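Side-chain contacts in flavodoxin-like domain (Synechococcus elongatus PCC 6301, PDB 3HLY), which probably binds a flavin mononucleotide, as flavodoxins do, and serves as an electron-transferring module of a larger cyanobacterial flavoprotein: residues A[70-73]-A[74-78]; A[103-107]-A[108-112]; A[121-125]-A[126-130]. All blocks are in the same frame, centred on the assembly; numbering follows the deposited sequence.

Interaction 1: residues A[70-73]-A[74-78]; sequences TALS and TIFAA
With chi1 at -55°, Thr74 sets OG1 beside its own backbone N and turns the hydroxyl back along the helix toward the carbonyl of Thr70. CG2 is left anti to the N. OG1 donates to Thr70 O over a short 2.5 Å, while the amide Thr74 N reaches the same Thr70 O at 2.9 Å. The two donors come from opposite faces of the carbonyl plane, each tilted about 30° from it, so one oxygen takes both a main-chain and a side-chain bond. This hydroxyl-to-carbonyl return over one turn recurs along helix 66-78: Thr70 OG1 bonds to Glu66 O, and Ser73 OG to Ala69 O. Helix 66-78 is the crossover helix of a right-handed beta-alpha-beta unit, between strands 54-58 and 84-88 of the parallel flavodoxin-like sheet. Its ladder continues from Thr70 with Ile75 N to Ala71 O (3.1 Å) and Phe76 N to Leu72 O (3.2 Å), then Ala77 N to Ser73 O (2.9 Å). Phe76 N makes the straightest of these bonds, at 170° about the hydrogen. On another flank of the helix the Phe76 ring comes near the leucine one turn earlier, with CE1 4.2 Å from Leu72 CG and CD1 3.6 Å from Leu72 O, which the ring meets obliquely. Beyond Leu72, the ring packs against Leu101 and Gln104 of helix 98-107, whereas Thr74 touches Leu45 and Ile46 of helix 42-51. Buried Ile75 sends CG1 back along the helix, to 3.5 Å from Ala71 O.

Interaction 2: residues A[103-107]-A[108-112]; sequences AQFRN and LGLHT
A Schellman motif ends helix 98-107 and turns the chain into strand 111-112, the edge strand of the parallel sheet, completing the last beta-alpha-beta crossover of the domain. Gly109 carries the positive phi of the motif, 95°, with backbone angles that call for glycine. Two amides bond back into the final turn. Leu110 N reaches Phe105 O at 3.0 Å, nearly straight at the hydrogen (164°), and Gly109 N reaches Arg106 O at 2.8 Å. The second donor stands well above the carbonyl plane, away from the lone pairs. Leu108 N is shared weakly between Gln104 O and Phe105 O. The apolar partner of the motif is the meeting of Phe105 and Leu110: the side chains approach obliquely, Leu110 CD2 lying 3.9 Å from Phe105 CD1, while Leu110 CD1 packs 3.3 Å from Phe105 O. Both residues also rest on Ile85 of the neighbouring strand 84-88, and His111 pairs with Ile85 through the backbone. On the outer flank, Arg106 runs out extended from CG to NE, chi3 -160°, and brings its guanidinium across Thr112, with Arg106 CZ 3.6 Å from Thr112 CG2. Thr112 turns this methyl, rather than OG1, to the arginine. Arg106 CA adds a nearly linear C-H...O contact, 3.5 Å to Leu110 O. Phe105 O thus accepts a nearly straight bond from Leu110 N with Leu110 CB and CD1 lying against it, probably limiting access of water, whereas Arg106 lays CA and CG against Leu110 O and, within the two segments, its guanidinium meets a methyl.

Interaction 3: residues A[121-125]-A[126-130]; sequences DQPTE and AIYQQ
The chain runs extended through Pro123 and Thr124, psi of the latter near 180°, and then drops into helical angles at Glu125, which makes Thr124 the N-cap of helix 125-144. The first turns are joined by Tyr128 N to Thr124 O, 3.1 Å and in the carbonyl plane, and by Gln129 N to Glu125 O, 2.8 Å. Just before the cap, Pro123 meets Tyr128 in a hydrophobic staple, the pairing of the residue before the N-cap with the fourth residue of the helix. Tyr128 has chi1 -70°, with CG beside its backbone N, and this swings the ring back over the cap, so that CZ comes 3.5 Å from Pro123 CB and CD2 3.1 Å from Thr124 O; ring and proline cross at a slant. Ile127 adds CG2, 4.1 Å from Pro123 CB. The same cluster leans on Leu17 of helix 14-27, while Tyr13 touches both Pro123 and Tyr128. On the outer side, Thr124 OG1 lies against the methyl of Ala126, 3.4 Å from its CB. Glu125 folds at chi2, bringing OE2 to 4.3 Å from Tyr128 CD2. The Pro123-Tyr128 pairing ties the residue before the N-cap to the first turn of the helix, and the carboxylate of Glu125, in that turn, is probably favoured by the positive end of the helix dipole.

Along the chain the three contacts come in series. Interactions 1 and 2 lie on successive crossover helices, 66-78 and 98-107, of the five-stranded parallel sheet, their centres 14 Å apart. They touch directly: the rings of Phe76 and Phe105 meet with planes at about 45°, and Leu108 packs against the backbone of Phe76, so the two helices share a largely apolar seam. Interaction 3 begins the final helix, 125-144, about 28 Å from interaction 1 and 26 Å from interaction 2 between centres, and on the opposite side of the chain's centre from interaction 1. As in flavodoxins, helices cover both faces of the sheet, in an alpha/beta/alpha layering.

Interaction 1: residues A[70-73]-A[74-78]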
loop_
_atom_site.group_PDB
_atom_site.type_symbol
_atom_site.label_atom_id
_atom_site.label_comp_id
_atom_site.label_asym_id
_atom_site.label_seq_id
_atom_site.Cartn_x
_atom_site.Cartn_y
_atom_site.Cartn_z
ATOM N N THR A 70 6.075 6.243 -13.132
ATOM C CA THR A 70 5.464 7.564 -13.061
ATOM C C THR A 70 4.448 7.553 -11.918
ATOM O O THR A 70 4.314 8.520 -11.167
ATOM C CB THR A 70 4.729 7.903 -14.373
ATOM O OG1 THR A 70 5.623 7.736 -15.476
ATOM C CG2 THR A 70 4.236 9.335 -14.348
ATOM N N ALA A 71 3.718 6.448 -11.811
ATOM C CA ALA A 71 2.729 6.292 -10.757
ATOM C C ALA A 71 3.467 6.310 -9.411
ATOM O O ALA A 71 3.104 7.046 -8.495
ATOM C CB ALA A 71 1.986 4.966 -10.938
ATOM N N LEU A 72 4.525 5.507 -9.325
ATOM C CA LEU A 72 5.318 5.405 -8.108
ATOM C C LEU A 72 5.852 6.776 -7.701
ATOM O O LEU A 72 5.672 7.202 -6.559
ATOM C CB LEU A 72 6.475 4.431 -8.325
ATOM C CG LEU A 72 6.878 3.581 -7.120
ATOM C CD1 LEU A 72 5.738 2.626 -6.769
ATOM C CD2 LEU A 72 8.150 2.796 -7.440
ATOM N N SER A 73 6.492 7.469 -8.645
ATOM C CA SER A 73 7.048 8.796 -8.383
ATOM C C SER A 73 5.973 9.776 -7.932
ATOM O O SER A 73 6.222 10.659 -7.105
ATOM C CB SER A 73 7.729 9.343 -9.639
ATOM O OG SER A 73 8.860 8.560 -9.987
ATOM N N THR A 74 4.771 9.619 -8.475
ATOM C CA THR A 74 3.678 10.506 -8.121
ATOM C C THR A 74 3.227 10.322 -6.668
ATOM O O THR A 74 2.762 11.273 -6.030
ATOM C CB THR A 74 2.476 10.296 -9.055
ATOM O OG1 THR A 74 2.899 10.454 -10.417
ATOM C CG2 THR A 74 1.391 11.312 -8.747
ATOM N N ILE A 75 3.346 9.099 -6.154
ATOM C CA ILE A 75 2.964 8.826 -4.767
ATOM C C ILE A 75 4.003 9.486 -3.854
ATOM O O ILE A 75 3.657 10.218 -2.928
ATOM C CB ILE A 75 2.897 7.292 -4.498
ATOM C CG1 ILE A 75 1.744 6.681 -5.305
ATOM C CG2 ILE A 75 2.741 7.014 -2.996
ATOM C CD1 ILE A 75 1.680 5.160 -5.274
ATOM N N PHE A 76 5.279 9.241 -4.138
ATOM C CA PHE A 76 6.359 9.819 -3.337
ATOM C C PHE A 76 6.270 11.336 -3.338
ATOM O O PHE A 76 6.419 11.986 -2.298
ATOM C CB PHE A 76 7.716 9.361 -3.874
ATOM C CG PHE A 76 8.068 7.954 -3.494
ATOM C CD1 PHE A 76 8.553 7.063 -4.440
ATOM C CD2 PHE A 76 7.919 7.517 -2.180
ATOM C CE1 PHE A 76 8.884 5.757 -4.086
ATOM C CE2 PHE A 76 8.249 6.212 -1.815
ATOM C CZ PHE A 76 8.730 5.332 -2.764
ATOM N N ALA A 77 6.011 11.899 -4.510
ATOM C CA ALA A 77 5.888 13.341 -4.636
ATOM C C ALA A 77 4.730 13.876 -3.797
ATOM O O ALA A 77 4.844 14.931 -3.202
ATOM C CB ALA A 77 5.699 13.724 -6.111
ATOM N N ALA A 78 3.623 13.145 -3.725
ATOM C CA ALA A 78 2.470 13.618 -2.961
ATOM C C ALA A 78 2.367 13.165 -1.502
ATOM O O ALA A 78 1.619 13.766 -0.721
ATOM C CB ALA A 78 1.183 13.255 -3.699
#

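Interaction 2: residues A[103-107]-A[108-112]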
loop_
_atom_site.group_PDB
_atom_site.type_symbol
_atom_site.label_atom_id
_atom_site.label_comp_id
_atom_site.label_asym_id
_atom_site.label_seq_id
_atom_site.Cartn_x
_atom_site.Cartn_y
_atom_site.Cartn_z
ATOM N N ALA A 103 12.306 3.297 3.828
ATOM C CA ALA A 103 13.243 4.380 4.116
ATOM C C ALA A 103 12.723 5.676 3.489
ATOM O O ALA A 103 12.618 6.706 4.156
ATOM C CB ALA A 103 14.630 4.039 3.574
ATOM N N GLN A 104 12.372 5.604 2.212
ATOM C CA GLN A 104 11.850 6.756 1.490
ATOM C C GLN A 104 10.667 7.428 2.181
ATOM O O GLN A 104 10.652 8.647 2.333
ATOM C CB GLN A 104 11.446 6.346 0.081
ATOM C CG GLN A 104 12.413 6.798 -0.979
ATOM C CD GLN A 104 11.993 6.345 -2.347
ATOM O OE1 GLN A 104 12.030 5.148 -2.652
ATOM N NE2 GLN A 104 11.575 7.294 -3.184
ATOM N N PHE A 105 9.685 6.637 2.610
ATOM C CA PHE A 105 8.514 7.178 3.284
ATOM C C PHE A 105 8.828 7.771 4.654
ATOM O O PHE A 105 8.307 8.830 5.012
ATOM C CB PHE A 105 7.427 6.101 3.427
ATOM C CG PHE A 105 6.702 5.792 2.144
ATOM C CD1 PHE A 105 5.856 6.735 1.565
ATOM C CD2 PHE A 105 6.874 4.570 1.512
ATOM C CE1 PHE A 105 5.191 6.467 0.377
ATOM C CE2 PHE A 105 6.220 4.284 0.323
ATOM C CZ PHE A 105 5.369 5.243 -0.250
ATOM N N ARG A 106 9.647 7.093 5.446
ATOM C CA ARG A 106 9.966 7.649 6.755
ATOM C C ARG A 106 10.691 8.981 6.585
ATOM O O ARG A 106 10.507 9.889 7.387
ATOM C CB ARG A 106 10.823 6.684 7.592
ATOM C CG ARG A 106 10.012 5.607 8.308
ATOM C CD ARG A 106 10.720 5.138 9.584
ATOM N NE ARG A 106 10.264 3.826 10.056
ATOM C CZ ARG A 106 9.179 3.602 10.804
ATOM N NH1 ARG A 106 8.385 4.603 11.207
ATOM N NH2 ARG A 106 8.890 2.356 11.153
ATOM N N ASN A 107 11.503 9.103 5.536
ATOM C CA ASN A 107 12.214 10.356 5.309
ATOM C C ASN A 107 11.275 11.492 4.930
ATOM O O ASN A 107 11.597 12.663 5.138
ATOM C CB ASN A 107 13.305 10.197 4.251
ATOM C CG ASN A 107 14.681 9.979 4.868
ATOM O OD1 ASN A 107 15.015 10.586 5.900
ATOM N ND2 ASN A 107 15.491 9.126 4.237
ATOM N N LEU A 108 10.112 11.157 4.383
ATOM C CA LEU A 108 9.133 12.185 4.029
ATOM C C LEU A 108 8.354 12.505 5.285
ATOM O O LEU A 108 7.487 13.378 5.285
ATOM C CB LEU A 108 8.160 11.690 2.964
ATOM C CG LEU A 108 8.676 11.513 1.542
ATOM C CD1 LEU A 108 7.574 10.920 0.683
ATOM C CD2 LEU A 108 9.139 12.852 0.987
ATOM N N GLY A 109 8.655 11.765 6.349
ATOM C CA GLY A 109 7.982 11.965 7.619
ATOM C C GLY A 109 6.789 11.066 7.914
ATOM O O GLY A 109 6.002 11.361 8.802
ATOM N N LEU A 110 6.633 9.969 7.185
ATOM C CA LEU A 110 5.496 9.088 7.451
ATOM C C LEU A 110 5.823 8.025 8.498
ATOM O O LEU A 110 6.969 7.610 8.620
ATOM C CB LEU A 110 5.046 8.379 6.165
ATOM C CG LEU A 110 4.325 9.148 5.048
ATOM C CD1 LEU A 110 5.334 9.813 4.126
ATOM C CD2 LEU A 110 3.467 8.165 4.241
ATOM N N HIS A 111 4.829 7.607 9.273
ATOM C CA HIS A 111 5.067 6.527 10.228
ATOM C C HIS A 111 4.434 5.263 9.605
ATOM O O HIS A 111 3.712 5.359 8.603
ATOM C CB HIS A 111 4.479 6.851 11.616
ATOM C CG HIS A 111 3.002 7.083 11.632
ATOM N ND1 HIS A 111 2.139 6.306 12.371
ATOM C CD2 HIS A 111 2.242 8.047 11.061
ATOM C CE1 HIS A 111 0.913 6.782 12.261
ATOM N NE2 HIS A 111 0.948 7.839 11.471
ATOM N N THR A 112 4.721 4.083 10.151
ATOM C CA THR A 112 4.154 2.851 9.582
ATOM C C THR A 112 2.690 2.682 9.954
ATOM O O THR A 112 2.287 2.984 11.074
ATOM C CB THR A 112 4.902 1.598 10.066
ATOM O OG1 THR A 112 4.829 1.529 11.494
ATOM C CG2 THR A 112 6.350 1.628 9.624
#

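Interaction 3: residues A[121-125]-A[126-130]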
loop_
_atom_site.group_PDB
_atom_site.type_symbol
_atom_site.label_atom_id
_atom_site.label_comp_id
_atom_site.label_asym_id
_atom_site.label_seq_id
_atom_site.Cartn_x
_atom_site.Cartn_y
_atom_site.Cartn_z
ATOM N N ASP A 121 7.401 -16.399 0.223
ATOM C CA ASP A 121 6.926 -17.673 -0.299
ATOM C C ASP A 121 5.465 -17.508 -0.699
ATOM O O ASP A 121 4.879 -16.440 -0.525
ATOM C CB ASP A 121 7.057 -18.759 0.760
ATOM N N GLN A 122 4.876 -18.566 -1.237
ATOM C CA GLN A 122 3.482 -18.519 -1.641
ATOM C C GLN A 122 2.600 -18.124 -0.460
ATOM O O GLN A 122 2.584 -18.796 0.571
ATOM C CB GLN A 122 3.045 -19.883 -2.156
ATOM C CG GLN A 122 1.632 -19.922 -2.689
ATOM C CD GLN A 122 1.181 -21.338 -2.960
ATOM O OE1 GLN A 122 1.917 -22.131 -3.553
ATOM N NE2 GLN A 122 -0.036 -21.667 -2.533
ATOM N N PRO A 123 1.859 -17.018 -0.593
ATOM C CA PRO A 123 0.980 -16.566 0.485
ATOM C C PRO A 123 0.023 -17.670 0.919
ATOM O O PRO A 123 -0.734 -18.195 0.109
ATOM C CB PRO A 123 0.248 -15.393 -0.146
ATOM C CG PRO A 123 1.297 -14.802 -1.016
ATOM C CD PRO A 123 1.910 -16.023 -1.676
ATOM N N THR A 124 0.070 -18.026 2.195
ATOM C CA THR A 124 -0.814 -19.051 2.722
ATOM C C THR A 124 -1.992 -18.349 3.381
ATOM O O THR A 124 -2.062 -17.116 3.390
ATOM C CB THR A 124 -0.100 -19.918 3.784
ATOM O OG1 THR A 124 0.393 -19.077 4.838
ATOM C CG2 THR A 124 1.062 -20.681 3.162
ATOM N N GLU A 125 -2.919 -19.127 3.929
ATOM C CA GLU A 125 -4.069 -18.551 4.610
ATOM C C GLU A 125 -3.556 -17.709 5.771
ATOM O O GLU A 125 -4.120 -16.666 6.098
ATOM C CB GLU A 125 -4.996 -19.654 5.126
ATOM C CG GLU A 125 -5.712 -20.427 4.020
ATOM C CD GLU A 125 -6.690 -19.568 3.227
ATOM O OE1 GLU A 125 -7.244 -20.077 2.229
ATOM O OE2 GLU A 125 -6.910 -18.390 3.598
ATOM N N ALA A 126 -2.470 -18.169 6.380
ATOM C CA ALA A 126 -1.857 -17.464 7.498
ATOM C C ALA A 126 -1.488 -16.041 7.078
ATOM O O ALA A 126 -1.830 -15.073 7.759
ATOM C CB ALA A 126 -0.618 -18.211 7.955
ATOM N N ILE A 127 -0.783 -15.926 5.958
ATOM C CA ILE A 127 -0.385 -14.630 5.437
ATOM C C ILE A 127 -1.599 -13.742 5.139
ATOM O O ILE A 127 -1.579 -12.536 5.414
ATOM C CB ILE A 127 0.434 -14.780 4.139
ATOM C CG1 ILE A 127 1.800 -15.400 4.446
ATOM C CG2 ILE A 127 0.612 -13.408 3.472
ATOM C CD1 ILE A 127 2.719 -14.491 5.211
ATOM N N TYR A 128 -2.647 -14.332 4.572
ATOM C CA TYR A 128 -3.841 -13.567 4.241
ATOM C C TYR A 128 -4.555 -13.102 5.490
ATOM O O TYR A 128 -5.187 -12.044 5.487
ATOM C CB TYR A 128 -4.792 -14.381 3.366
ATOM C CG TYR A 128 -4.266 -14.592 1.972
ATOM C CD1 TYR A 128 -3.837 -13.513 1.204
ATOM C CD2 TYR A 128 -4.172 -15.875 1.423
ATOM C CE1 TYR A 128 -3.321 -13.702 -0.069
ATOM C CE2 TYR A 128 -3.654 -16.073 0.145
ATOM C CZ TYR A 128 -3.232 -14.985 -0.589
ATOM O OH TYR A 128 -2.700 -15.162 -1.834
ATOM N N GLN A 129 -4.452 -13.887 6.562
ATOM C CA GLN A 129 -5.081 -13.511 7.825
ATOM C C GLN A 129 -4.331 -12.316 8.394
ATOM O O GLN A 129 -4.937 -11.419 8.972
ATOM C CB GLN A 129 -5.035 -14.660 8.836
ATOM C CG GLN A 129 -5.694 -14.332 10.176
ATOM C CD GLN A 129 -7.176 -13.990 10.040
ATOM O OE1 GLN A 129 -7.987 -14.827 9.627
ATOM N NE2 GLN A 129 -7.535 -12.755 10.381
ATOM N N GLN A 130 -3.010 -12.315 8.228
ATOM C CA GLN A 130 -2.174 -11.226 8.713
ATOM C C GLN A 130 -2.462 -9.928 7.929
ATOM O O GLN A 130 -2.456 -8.833 8.498
ATOM C CB GLN A 130 -0.699 -11.612 8.603
ATOM C CG GLN A 130 0.250 -10.569 9.169
ATOM C CD GLN A 130 1.697 -10.958 8.985
ATOM O OE1 GLN A 130 2.000 -12.008 8.398
ATOM N NE2 GLN A 130 2.608 -10.116 9.473
#